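Chloroplastic group IIB intron splicing facilitator CRS2, chloroplastic (Zea mays, PDB 1RYM) is required for the splicing of group IIB introns in chloroplasts, acting in complexes with CAF1 or CAF2, and has no peptidyl-tRNA hydrolase activity. Local coordinates at residues P17-G22 against R100-I105; A21-P26 against V75-Y80; G68-L73 against L189-F194. The protein carries 1 engineered substitution. All coordinates share one frame; numbering follows the deposited sequence.

How the interactions relate
All three contacts involve one central sheet. Interaction 1 is buried and joins strands 18-22 and 102-108 by parallel backbone bonds, with a ring stack at its start. Interaction 2 begins where strand 18-22 pairs with strand 70-76 on its other side, then runs into loops. It is only partly buried, and there one backbone bond gives way to a water bridge and a tyrosine ring. Interaction 3 lies at the opposite end of strand 70-76, about 21 Å from interaction 2 between centres. It has no hydrogen bond across it. Valine and leucine methyls pack a helix there against the sheet, with Trp18 of interaction 1 beside them.

Interaction 1. Residues P17-G22 against R100-I105; sequences PWLIAG and RHILLI
One face of the Trp18 indole carries the His101 ring, and one face of the His101 ring carries Trp18 NE1. The imidazole lies over the five-membered ring, with centroids 3.7 Å apart and planes only 10° from parallel. Over the six-membered ring of Trp18 stands the backbone of His101: His101 CA is 3.6 Å from the ring centroid, a CH-pi contact. At the edge of the imidazole, in its plane, lies Pro17 O. His101 ND1 donates to Pro17 O at 2.9 Å, reaching it from above the carbonyl plane. This bond and the stack together probably hold the rotation of the imidazole. The indole is swung beside its own backbone N (chi1 -82°), which lays its face against the His101 ring. Trp18 CZ3 also meets Leu103 CB at 3.9 Å. Replacing Trp18 by an alanine would probably leave His101 without its stacking partner and open a gap beside Leu103 and helix 169-201.

Beyond the rings the two strands run parallel. Leu19 N and Ala21 N donate to His101 O and Leu103 O, and Leu103 N and Ile105 N donate back to Leu19 O and Ala21 O. The bond from Ala21 N to Leu103 O, 2.9 Å long, is nearly straight at 174°. Ile20 CG2 touches Ile105 CD1 at 3.6 Å on the face that meets helix 169-201 through Ile20 and Leu103. On the other face Ala21 CB meets Leu104 CD2 at 4.1 Å, and Leu19, Ala21 and Ile102 pack on helix 83-94. That helix makes the beta-alpha-beta crossover from strand 70-76 to strand 102-108, and strand 18-22 fills the place between them, in the parallel centre of the peptidyl-tRNA hydrolase fold.

Interaction 2. Residues A21-P26 against V75-Y80; sequences AGLGNP and VKPQSY
One water holds Gly24 and Pro77 together: it donates to Pro77 O at 2.8 Å and accepts from Gly24 N at 3.0 Å. Before this point the strands pair directly. Gly22 N donates to Val75 O at 3.0 Å. The next carbonyl, Gly22 O, meets Pro77 CD, a carbon on a ring nitrogen that has no hydrogen to give. Gly22 O is buried and has no polar partner in the model. The parallel pairing stops here and both chains pass into loops.

These loops lie at what is probably the counterpart of the active centre of peptidyl-tRNA hydrolases. Tyr80 probably binds tRNA, as in related enzymes. Its ring stacks with His35, and its OH is hydrogen-bonded to Asp107 OD2. Leu23 CB sits over one ring face, 3.4 Å from Tyr80 CZ and shifted toward the rim. Leu23 CG is turned beside its backbone N (chi1 -45°), and Leu23 CD1 comes to 3.5 Å from Tyr80 CE1. Farther along, Pro26 CD rests 3.9 Å from Gln78 CB, while Gln78 OE1 is held by Lys59 N.

Interaction 3. Residues G68-L73 against L189-F194; sequences GEVPVL and LVLKGF
This contact packs an alpha helix across the face of the central sheet in the alpha/beta peptidyl-tRNA hydrolase fold. Val70, at the start of strand 70-76, meets Val190 on the long helix 169-201. The short strand and helix segments run steeply across each other, at 107°, with axes 9.7 Å apart. No hydrogen bond crosses between them. The meeting is wholly apolar and far from the annotated sites.

Val190 CG1 is the central methyl. It is anti to the backbone N (chi1 169°) and points into the branch of Val70. There it touches all three side-chain carbons: Val70 CB is 3.4 Å from Val190 CG1, tighter than a usual carbon contact, and both Val70 methyls are close as well. The two valines approach at a slant. Val72 also faces the helix, and its CG1 reaches Val190 CG1 at 4.2 Å. One methyl thus bears on two strand residues that face the same way. Trp18 of strand 18-22 touches both Val70 and Val190, and Ile67 of strand 60-67 touches Val190 and Leu191. The surface under this part of the helix is therefore built from three neighbouring strands.

Leu191 extends the contact toward the solvent. Its side chain lies alongside Val70, the two running in opposite directions, and Leu191 CD2 is 3.9 Å from Val70 CG2. The same methyl reaches the connection between strands 60-67 and 70-76. This is a tight beta-hairpin turn, and Gly68 and Glu69 have backbone angles close to those of type II'. Gly68 has a positive phi of 63°, which favours glycine. A CB here would point at the helix and would probably crowd the leucine methyl as it stands: Leu191 CD2 lies 4.1 Å from Gly68 CA.

Interaction 1. Residues P17-G22 against R100-I105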
loop_
_atom_site.group_PDB
_atom_site.type_symbol
_atom_site.label_atom_id
_atom_site.label_comp_id
_atom_site.label_asym_id
_atom_site.label_seq_id
_atom_site.Cartn_x
_atom_site.Cartn_y
_atom_site.Cartn_z
ATOM N N PRO A 17 4.026 -6.524 -16.221
ATOM C CA PRO A 17 2.946 -6.077 -15.311
ATOM C C PRO A 17 3.405 -5.941 -13.831
ATOM O O PRO A 17 4.430 -6.552 -13.407
ATOM C CB PRO A 17 1.867 -7.206 -15.397
ATOM C CG PRO A 17 2.485 -8.404 -16.087
ATOM C CD PRO A 17 3.860 -7.937 -16.635
ATOM N N TRP A 18 2.625 -5.164 -13.072
ATOM C CA TRP A 18 2.811 -5.036 -11.659
ATOM C C TRP A 18 1.536 -5.552 -10.998
ATOM O O TRP A 18 0.427 -5.532 -11.571
ATOM C CB TRP A 18 2.982 -3.567 -11.271
ATOM C CG TRP A 18 4.344 -3.082 -11.465
ATOM C CD1 TRP A 18 4.892 -2.741 -12.669
ATOM C CD2 TRP A 18 5.350 -2.876 -10.507
ATOM N NE1 TRP A 18 6.145 -2.319 -12.537
ATOM C CE2 TRP A 18 6.462 -2.341 -11.207
ATOM C CE3 TRP A 18 5.405 -2.982 -9.105
ATOM C CZ2 TRP A 18 7.629 -2.070 -10.565
ATOM C CZ3 TRP A 18 6.554 -2.622 -8.478
ATOM C CH2 TRP A 18 7.676 -2.183 -9.183
ATOM N N LEU A 19 1.676 -6.073 -9.766
ATOM C CA LEU A 19 0.534 -6.310 -8.891
ATOM C C LEU A 19 0.727 -5.286 -7.696
ATOM O O LEU A 19 1.836 -5.180 -7.168
ATOM C CB LEU A 19 0.579 -7.760 -8.389
ATOM C CG LEU A 19 -0.537 -8.254 -7.509
ATOM C CD1 LEU A 19 -0.366 -9.793 -7.416
ATOM C CD2 LEU A 19 -0.401 -7.689 -6.113
ATOM N N ILE A 20 -0.242 -4.414 -7.443
ATOM C CA ILE A 20 -0.111 -3.460 -6.371
ATOM C C ILE A 20 -1.141 -3.856 -5.357
ATOM O O ILE A 20 -2.342 -3.966 -5.641
ATOM C CB ILE A 20 -0.430 -2.115 -6.954
ATOM C CG1 ILE A 20 0.639 -1.876 -7.958
ATOM C CG2 ILE A 20 -0.500 -1.042 -5.920
ATOM C CD1 ILE A 20 0.252 -0.757 -8.787
ATOM N N ALA A 21 -0.674 -4.139 -4.149
ATOM C CA ALA A 21 -1.590 -4.535 -3.069
ATOM C C ALA A 21 -1.549 -3.581 -1.903
ATOM O O ALA A 21 -0.486 -3.285 -1.383
ATOM C CB ALA A 21 -1.065 -5.858 -2.528
ATOM N N GLY A 22 -2.675 -3.285 -1.429
ATOM C CA GLY A 22 -2.685 -2.444 -0.255
ATOM C C GLY A 22 -3.218 -3.202 0.940
ATOM O O GLY A 22 -4.243 -3.920 0.827
ATOM N N ARG A 100 9.604 -8.782 -8.034
ATOM C CA ARG A 100 10.031 -7.442 -8.060
ATOM C C ARG A 100 8.967 -6.452 -8.540
ATOM O O ARG A 100 9.204 -5.278 -8.495
ATOM C CB ARG A 100 11.348 -7.315 -8.806
ATOM C CG ARG A 100 11.265 -7.713 -10.264
ATOM C CD ARG A 100 12.316 -7.018 -11.137
ATOM N NE ARG A 100 11.918 -7.109 -12.522
ATOM C CZ ARG A 100 11.854 -8.249 -13.195
ATOM N NH1 ARG A 100 11.367 -8.268 -14.421
ATOM N NH2 ARG A 100 12.318 -9.386 -12.653
ATOM N N HIS A 101 7.841 -6.937 -9.007
ATOM C CA HIS A 101 6.822 -6.062 -9.475
ATOM C C HIS A 101 5.559 -6.296 -8.684
ATOM O O HIS A 101 4.436 -6.070 -9.194
ATOM C CB HIS A 101 6.571 -6.376 -10.896
ATOM C CG HIS A 101 7.469 -5.673 -11.791
ATOM N ND1 HIS A 101 7.118 -5.514 -13.128
ATOM C CD2 HIS A 101 8.671 -5.144 -11.580
ATOM C CE1 HIS A 101 8.077 -4.815 -13.695
ATOM N NE2 HIS A 101 9.043 -4.605 -12.795
ATOM N N ILE A 102 5.744 -6.737 -7.422
ATOM C CA ILE A 102 4.631 -6.810 -6.479
ATOM C C ILE A 102 4.838 -5.772 -5.420
ATOM O O ILE A 102 5.705 -5.996 -4.542
ATOM C CB ILE A 102 4.690 -8.127 -5.785
ATOM C CG1 ILE A 102 4.560 -9.139 -6.892
ATOM C CG2 ILE A 102 3.573 -8.295 -4.729
ATOM C CD1 ILE A 102 4.526 -10.568 -6.333
ATOM N N LEU A 103 4.130 -4.665 -5.535
ATOM C CA LEU A 103 4.336 -3.590 -4.588
ATOM C C LEU A 103 3.372 -3.705 -3.418
ATOM O O LEU A 103 2.154 -3.774 -3.617
ATOM C CB LEU A 103 4.129 -2.280 -5.410
ATOM C CG LEU A 103 4.124 -1.045 -4.570
ATOM C CD1 LEU A 103 5.550 -0.887 -4.061
ATOM C CD2 LEU A 103 3.676 0.164 -5.426
ATOM N N LEU A 104 3.853 -3.802 -2.196
ATOM C CA LEU A 104 2.894 -3.730 -1.071
ATOM C C LEU A 104 2.791 -2.243 -0.502
ATOM O O LEU A 104 3.795 -1.597 -0.414
ATOM C CB LEU A 104 3.417 -4.533 0.039
ATOM C CG LEU A 104 3.798 -5.863 -0.400
ATOM C CD1 LEU A 104 4.347 -6.607 0.778
ATOM C CD2 LEU A 104 2.550 -6.601 -0.787
ATOM N N ILE A 105 1.614 -1.815 -0.067
ATOM C CA ILE A 105 1.442 -0.520 0.438
ATOM C C ILE A 105 0.738 -0.704 1.718
ATOM O O ILE A 105 -0.287 -1.446 1.792
ATOM C CB ILE A 105 0.530 0.250 -0.510
ATOM C CG1 ILE A 105 1.140 0.252 -1.907
ATOM C CG2 ILE A 105 0.375 1.702 -0.010
ATOM C CD1 ILE A 105 0.304 0.967 -3.000
#

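Interaction 2. Residues A21-P26 against V75-Y80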
loop_
_atom_site.group_PDB
_atom_site.type_symbol
_atom_site.label_atom_id
_atom_site.label_comp_id
_atom_site.label_asym_id
_atom_site.label_seq_id
_atom_site.Cartn_x
_atom_site.Cartn_y
_atom_site.Cartn_z
ATOM N N ALA A 21 -0.674 -4.139 -4.149
ATOM C CA ALA A 21 -1.590 -4.535 -3.069
ATOM C C ALA A 21 -1.549 -3.581 -1.903
ATOM O O ALA A 21 -0.486 -3.285 -1.383
ATOM C CB ALA A 21 -1.065 -5.858 -2.528
ATOM N N GLY A 22 -2.675 -3.285 -1.429
ATOM C CA GLY A 22 -2.685 -2.444 -0.255
ATOM C C GLY A 22 -3.218 -3.202 0.940
ATOM O O GLY A 22 -4.243 -3.920 0.827
ATOM N N LEU A 23 -2.528 -3.098 2.101
ATOM C CA LEU A 23 -3.027 -3.797 3.279
ATOM C C LEU A 23 -4.091 -3.093 4.079
ATOM O O LEU A 23 -4.147 -1.930 4.149
ATOM C CB LEU A 23 -1.938 -4.207 4.231
ATOM C CG LEU A 23 -0.757 -4.845 3.457
ATOM C CD1 LEU A 23 0.321 -5.226 4.470
ATOM C CD2 LEU A 23 -1.126 -6.102 2.668
ATOM N N GLY A 24 -4.998 -3.898 4.680
ATOM C CA GLY A 24 -6.091 -3.365 5.466
ATOM C C GLY A 24 -7.129 -4.437 5.738
ATOM O O GLY A 24 -6.778 -5.642 5.719
ATOM N N ASN A 25 -8.351 -3.974 5.880
ATOM C CA ASN A 25 -9.437 -4.827 6.220
ATOM C C ASN A 25 -10.720 -4.255 5.628
ATOM O O ASN A 25 -10.989 -3.049 5.700
ATOM C CB ASN A 25 -9.453 -4.926 7.779
ATOM C CG ASN A 25 -10.500 -5.862 8.294
ATOM O OD1 ASN A 25 -11.608 -5.974 7.758
ATOM N ND2 ASN A 25 -10.055 -6.723 9.102
ATOM N N PRO A 26 -11.493 -5.101 4.913
ATOM C CA PRO A 26 -12.680 -4.574 4.257
ATOM C C PRO A 26 -13.867 -4.272 5.190
ATOM O O PRO A 26 -14.836 -3.590 4.806
ATOM C CB PRO A 26 -13.088 -5.598 3.263
ATOM C CG PRO A 26 -12.529 -6.898 3.767
ATOM C CD PRO A 26 -11.251 -6.507 4.502
ATOM N N VAL A 75 -4.986 -5.034 -5.843
ATOM C CA VAL A 75 -5.675 -5.956 -4.921
ATOM C C VAL A 75 -5.704 -5.320 -3.524
ATOM O O VAL A 75 -4.713 -4.709 -3.100
ATOM C CB VAL A 75 -4.776 -7.170 -4.665
ATOM C CG1 VAL A 75 -5.479 -8.216 -3.783
ATOM C CG2 VAL A 75 -4.190 -7.721 -5.938
ATOM N N LYS A 76 -6.798 -5.523 -2.844
ATOM C CA LYS A 76 -7.019 -5.153 -1.445
ATOM C C LYS A 76 -7.305 -6.502 -0.714
ATOM O O LYS A 76 -8.418 -7.038 -0.657
ATOM C CB LYS A 76 -8.209 -4.222 -1.275
ATOM C CG LYS A 76 -7.998 -2.874 -1.887
ATOM C CD LYS A 76 -8.932 -1.873 -1.234
ATOM C CE LYS A 76 -10.284 -2.049 -1.868
ATOM N NZ LYS A 76 -11.266 -1.202 -1.193
ATOM N N PRO A 77 -6.280 -7.151 -0.307
ATOM C CA PRO A 77 -6.451 -8.433 0.372
ATOM C C PRO A 77 -7.240 -8.336 1.629
ATOM O O PRO A 77 -7.074 -7.415 2.374
ATOM C CB PRO A 77 -5.099 -8.881 0.800
ATOM C CG PRO A 77 -4.113 -7.872 0.171
ATOM C CD PRO A 77 -4.890 -6.677 -0.275
ATOM N N GLN A 78 -8.096 -9.307 1.957
ATOM C CA GLN A 78 -8.956 -9.077 3.109
ATOM C C GLN A 78 -8.249 -9.228 4.463
ATOM O O GLN A 78 -8.641 -8.610 5.480
ATOM C CB GLN A 78 -10.167 -9.953 3.054
ATOM C CG GLN A 78 -9.641 -11.382 3.033
ATOM C CD GLN A 78 -10.560 -12.416 2.307
ATOM O OE1 GLN A 78 -11.829 -12.333 2.245
ATOM N NE2 GLN A 78 -9.928 -13.426 1.645
ATOM N N SER A 79 -7.083 -9.918 4.446
ATOM C CA SER A 79 -6.326 -10.164 5.715
ATOM C C SER A 79 -4.962 -9.531 5.900
ATOM O O SER A 79 -4.039 -9.846 5.149
ATOM C CB SER A 79 -6.222 -11.672 6.085
ATOM O OG SER A 79 -4.880 -12.261 6.442
ATOM N N TYR A 80 -4.732 -9.071 7.133
ATOM C CA TYR A 80 -3.484 -8.494 7.401
ATOM C C TYR A 80 -2.526 -9.622 7.618
ATOM O O TYR A 80 -1.332 -9.618 7.279
ATOM C CB TYR A 80 -3.634 -7.518 8.593
ATOM C CG TYR A 80 -3.049 -6.150 8.287
ATOM C CD1 TYR A 80 -1.716 -6.117 7.942
ATOM C CD2 TYR A 80 -3.791 -4.971 8.208
ATOM C CE1 TYR A 80 -1.070 -4.907 7.657
ATOM C CE2 TYR A 80 -3.160 -3.756 7.844
ATOM C CZ TYR A 80 -1.785 -3.721 7.629
ATOM O OH TYR A 80 -1.035 -2.542 7.464
HETATM O O HOH W 1 -4.857 -6.800 4.004
#

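Interaction 3. Residues G68-L73 against L189-F194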
loop_
_atom_site.group_PDB
_atom_site.type_symbol
_atom_site.label_atom_id
_atom_site.label_comp_id
_atom_site.label_asym_id
_atom_site.label_seq_id
_atom_site.Cartn_x
_atom_site.Cartn_y
_atom_site.Cartn_z
ATOM N N GLY A 68 -0.467 3.838 -17.739
ATOM C CA GLY A 68 0.179 4.002 -19.026
ATOM C C GLY A 68 0.013 2.732 -19.864
ATOM O O GLY A 68 -1.032 2.107 -19.869
ATOM N N GLU A 69 1.066 2.253 -20.472
ATOM C CA GLU A 69 0.868 1.012 -21.141
ATOM C C GLU A 69 1.077 -0.191 -20.259
ATOM O O GLU A 69 1.083 -1.283 -20.801
ATOM C CB GLU A 69 1.812 0.832 -22.335
ATOM C CG GLU A 69 1.567 1.809 -23.523
ATOM C CD GLU A 69 0.212 1.692 -24.208
ATOM O OE1 GLU A 69 -0.135 0.712 -24.881
ATOM O OE2 GLU A 69 -0.550 2.754 -24.006
ATOM N N VAL A 70 1.474 0.008 -18.970
ATOM C CA VAL A 70 1.811 -1.116 -18.103
ATOM C C VAL A 70 0.574 -1.674 -17.513
ATOM O O VAL A 70 -0.227 -0.956 -16.908
ATOM C CB VAL A 70 2.705 -0.749 -16.942
ATOM C CG1 VAL A 70 3.209 -2.028 -16.296
ATOM C CG2 VAL A 70 3.902 -0.073 -17.528
ATOM N N PRO A 71 0.437 -2.936 -17.657
ATOM C CA PRO A 71 -0.734 -3.643 -17.105
ATOM C C PRO A 71 -0.518 -3.844 -15.652
ATOM O O PRO A 71 0.658 -4.097 -15.256
ATOM C CB PRO A 71 -0.710 -5.056 -17.689
ATOM C CG PRO A 71 0.603 -5.176 -18.465
ATOM C CD PRO A 71 1.348 -3.834 -18.415
ATOM N N VAL A 72 -1.566 -3.682 -14.891
ATOM C CA VAL A 72 -1.443 -3.708 -13.452
ATOM C C VAL A 72 -2.652 -4.385 -12.850
ATOM O O VAL A 72 -3.804 -4.205 -13.326
ATOM C CB VAL A 72 -1.204 -2.251 -12.775
ATOM C CG1 VAL A 72 -0.089 -1.459 -13.459
ATOM C CG2 VAL A 72 -2.487 -1.447 -12.808
ATOM N N LEU A 73 -2.373 -5.182 -11.829
ATOM C CA LEU A 73 -3.463 -5.733 -11.068
ATOM C C LEU A 73 -3.434 -5.121 -9.674
ATOM O O LEU A 73 -2.352 -5.021 -9.100
ATOM C CB LEU A 73 -3.326 -7.244 -11.096
ATOM C CG LEU A 73 -4.043 -7.967 -9.994
ATOM C CD1 LEU A 73 -5.555 -8.011 -10.211
ATOM C CD2 LEU A 73 -3.521 -9.372 -10.048
ATOM N N LEU A 189 6.829 4.839 -10.444
ATOM C CA LEU A 189 7.557 3.627 -10.280
ATOM C C LEU A 189 7.175 2.665 -11.384
ATOM O O LEU A 189 8.009 1.959 -11.964
ATOM C CB LEU A 189 7.226 2.989 -8.913
ATOM C CG LEU A 189 7.668 1.528 -8.699
ATOM C CD1 LEU A 189 9.173 1.373 -8.767
ATOM C CD2 LEU A 189 7.215 1.060 -7.337
ATOM N N VAL A 190 5.893 2.494 -11.613
ATOM C CA VAL A 190 5.490 1.591 -12.613
ATOM C C VAL A 190 6.032 1.963 -13.970
ATOM O O VAL A 190 6.369 1.071 -14.705
ATOM C CB VAL A 190 3.983 1.443 -12.688
ATOM C CG1 VAL A 190 3.545 0.676 -13.942
ATOM C CG2 VAL A 190 3.502 0.728 -11.413
ATOM N N LEU A 191 6.072 3.267 -14.303
ATOM C CA LEU A 191 6.481 3.753 -15.612
ATOM C C LEU A 191 7.919 3.929 -15.753
ATOM O O LEU A 191 8.428 3.605 -16.816
ATOM C CB LEU A 191 5.766 5.007 -16.077
ATOM C CG LEU A 191 4.233 4.757 -16.027
ATOM C CD1 LEU A 191 3.404 6.023 -16.140
ATOM C CD2 LEU A 191 3.827 3.789 -17.128
ATOM N N LYS A 192 8.627 4.296 -14.686
ATOM C CA LYS A 192 10.070 4.539 -14.843
ATOM C C LYS A 192 10.971 3.863 -13.854
ATOM O O LYS A 192 12.158 4.163 -13.785
ATOM C CB LYS A 192 10.393 5.989 -14.864
ATOM C CG LYS A 192 9.469 6.784 -15.787
ATOM C CD LYS A 192 9.537 8.261 -15.502
ATOM C CE LYS A 192 9.582 9.123 -16.742
ATOM N NZ LYS A 192 8.317 9.038 -17.456
ATOM N N GLY A 193 10.445 2.954 -13.078
ATOM C CA GLY A 193 11.213 2.203 -12.036
ATOM C C GLY A 193 11.720 3.019 -10.893
ATOM O O GLY A 193 11.412 4.209 -10.750
ATOM N N PHE A 194 12.569 2.373 -10.115
ATOM C CA PHE A 194 13.132 3.000 -8.945
ATOM C C PHE A 194 13.935 4.185 -9.317
ATOM O O PHE A 194 13.960 5.215 -8.631
ATOM C CB PHE A 194 13.956 2.041 -8.102
ATOM C CG PHE A 194 13.035 1.425 -7.090
ATOM C CD1 PHE A 194 12.734 2.023 -5.853
ATOM C CD2 PHE A 194 12.356 0.260 -7.422
ATOM C CE1 PHE A 194 11.871 1.446 -4.933
ATOM C CE2 PHE A 194 11.401 -0.279 -6.554
ATOM C CZ PHE A 194 11.215 0.267 -5.274
#